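Local coordinates for general secretion pathway protein D (Pseudomonas aeruginosa, PDB 4EC5), which forms, as fifteen copies, the outer-membrane channel of the type II secretion system, seen in this chain only as its periplasmic N0, N1 and N2 domains, at residues Y139-A144 against I152-S157. The protein carries 1 engineered substitution. Residues are numbered along the deposited sequence; the frame is centred on the assembly and turned at random.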
loop_
_atom_site.group_PDB
_atom_site.type_symbol
_atom_site.label_atom_id
_atom_site.label_comp_id
_atom_site.label_asym_id
_atom_site.label_seq_id
_atom_site.Cartn_x
_atom_site.Cartn_y
_atom_site.Cartn_z
ATOM N N TYR A 139 -5.367 -9.464 8.920
ATOM C CA TYR A 139 -6.695 -9.050 9.351
ATOM C C TYR A 139 -6.771 -7.583 9.786
ATOM O O TYR A 139 -7.853 -7.029 9.869
ATOM C CB TYR A 139 -7.239 -9.954 10.460
ATOM C CG TYR A 139 -6.520 -9.888 11.778
ATOM C CD1 TYR A 139 -6.704 -8.825 12.630
ATOM C CD2 TYR A 139 -5.668 -10.904 12.181
ATOM C CE1 TYR A 139 -6.058 -8.768 13.832
ATOM C CE2 TYR A 139 -5.021 -10.849 13.383
ATOM C CZ TYR A 139 -5.222 -9.780 14.201
ATOM O OH TYR A 139 -4.587 -9.719 15.397
ATOM N N GLY A 140 -5.638 -6.984 10.130
ATOM C CA GLY A 140 -5.636 -5.638 10.664
ATOM C C GLY A 140 -5.804 -4.572 9.597
ATOM O O GLY A 140 -6.057 -4.867 8.432
ATOM N N HIS A 141 -5.652 -3.320 10.014
ATOM C CA HIS A 141 -5.841 -2.170 9.141
ATOM C C HIS A 141 -4.809 -1.115 9.493
ATOM O O HIS A 141 -4.456 -0.947 10.662
ATOM C CB HIS A 141 -7.247 -1.595 9.346
ATOM C CG HIS A 141 -7.578 -0.442 8.451
ATOM N ND1 HIS A 141 -8.031 -0.602 7.161
ATOM C CD2 HIS A 141 -7.548 0.892 8.679
ATOM C CE1 HIS A 141 -8.252 0.586 6.625
ATOM N NE2 HIS A 141 -7.965 1.510 7.526
ATOM N N LEU A 142 -4.319 -0.407 8.483
ATOM C CA LEU A 142 -3.397 0.692 8.710
ATOM C C LEU A 142 -3.675 1.785 7.685
ATOM O O LEU A 142 -3.613 1.540 6.480
ATOM C CB LEU A 142 -1.944 0.211 8.639
ATOM C CG LEU A 142 -0.842 1.253 8.821
ATOM C CD1 LEU A 142 -0.930 1.842 10.220
ATOM C CD2 LEU A 142 0.530 0.641 8.570
ATOM N N ALA A 143 -3.974 2.990 8.159
ATOM C CA ALA A 143 -4.239 4.108 7.260
ATOM C C ALA A 143 -3.629 5.380 7.821
ATOM O O ALA A 143 -3.507 5.537 9.034
ATOM C CB ALA A 143 -5.737 4.292 7.078
ATOM N N ALA A 144 -3.238 6.286 6.932
ATOM C CA ALA A 144 -2.713 7.572 7.361
ATOM C C ALA A 144 -3.824 8.616 7.399
ATOM O O ALA A 144 -4.758 8.583 6.598
ATOM C CB ALA A 144 -1.622 8.028 6.412
ATOM N N ILE A 152 -4.204 5.468 11.715
ATOM C CA ILE A 152 -5.291 4.636 12.175
ATOM C C ILE A 152 -4.858 3.187 12.072
ATOM O O ILE A 152 -4.490 2.717 11.011
ATOM C CB ILE A 152 -6.543 4.829 11.338
ATOM C CG1 ILE A 152 -7.082 6.244 11.493
ATOM C CG2 ILE A 152 -7.594 3.819 11.725
ATOM C CD1 ILE A 152 -7.999 6.644 10.392
ATOM N N ILE A 153 -4.896 2.493 13.198
ATOM C CA ILE A 153 -4.569 1.078 13.239
ATOM C C ILE A 153 -5.719 0.246 13.797
ATOM O O ILE A 153 -6.355 0.630 14.778
ATOM C CB ILE A 153 -3.333 0.870 14.119
ATOM C CG1 ILE A 153 -2.192 1.732 13.565
ATOM C CG2 ILE A 153 -2.953 -0.600 14.181
ATOM C CD1 ILE A 153 -0.817 1.131 13.699
ATOM N N SER A 154 -5.992 -0.878 13.153
ATOM C CA SER A 154 -6.966 -1.816 13.668
ATOM C C SER A 154 -6.285 -3.142 14.050
ATOM O O SER A 154 -5.596 -3.741 13.238
ATOM C CB SER A 154 -8.074 -2.050 12.654
ATOM O OG SER A 154 -8.957 -0.956 12.634
ATOM N N ASP A 155 -6.465 -3.553 15.299
ATOM C CA ASP A 155 -5.908 -4.784 15.865
ATOM C C ASP A 155 -6.546 -5.095 17.232
ATOM O O ASP A 155 -7.318 -4.322 17.763
ATOM C CB ASP A 155 -4.393 -4.651 16.026
ATOM C CG ASP A 155 -3.638 -5.930 15.696
ATOM O OD1 ASP A 155 -4.149 -7.026 15.907
ATOM O OD2 ASP A 155 -2.502 -5.837 15.241
ATOM N N ARG A 156 -6.212 -6.227 17.823
ATOM C CA ARG A 156 -6.538 -6.458 19.214
ATOM C C ARG A 156 -5.775 -5.446 20.072
ATOM O O ARG A 156 -4.699 -5.004 19.704
ATOM C CB ARG A 156 -6.180 -7.886 19.613
ATOM N N SER A 157 -6.343 -5.087 21.218
ATOM C CA SER A 157 -5.834 -4.002 22.064
ATOM C C SER A 157 -4.403 -4.191 22.564
ATOM O O SER A 157 -3.660 -3.228 22.672
ATOM C CB SER A 157 -6.721 -3.830 23.288
ATOM O OG SER A 157 -7.839 -3.039 23.012
#
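Y139 reaches D155 from the loop that leads into strand 141-145. Its hydroxyl donates a hydrogen bond to D155 OD1, with 2.8 Å between Y139 OH and that oxygen. The approach is nearly along the C-O axis, and the ring stands at 84° to the carboxylate plane. OD1 also accepts from R156 N, at the N-cap of helix 157-171, on the anti side. G140 brings its CA to 3.2 Å from S154 O. H141 and S154 form a hydrogen-bonded pair. H141 N to S154 O is long at 3.3 Å, while S154 N to H141 O is 2.9 Å. The two side chains share one face of the sheet, with H141 CB 3.4 Å from S154 CB. The imidazole swings beside its own carbonyl carbon (chi1 -177°) and meets I152 CG2 at its edge. H141 NE2 hydrogen-bonds to S75 OG and S154 OG to T79 OG1, both on helix 66-79 of the N0 region. S154 OG also bonds to T115 OG1 on adjacent strand 114-119. Strands 141-145 and 150-155 form a beta hairpin of the N1 domain, with 141-145 outermost within this chain. The order strand-helix-strand-strand-helix (114-119 to 157-171) is consistent with the KH-like fold of secretin N1 domains. L142 and I153 form the non-hydrogen-bonded pair. Their side chains run side by side on the other face, L142 CD1 lying 3.6 Å from I153 CD1. Helix 125-132 packs against both. A143 closes the next hydrogen-bonded pair with I152. A143 N to I152 O measures 2.9 Å, and I152 N to A143 O 2.8 Å.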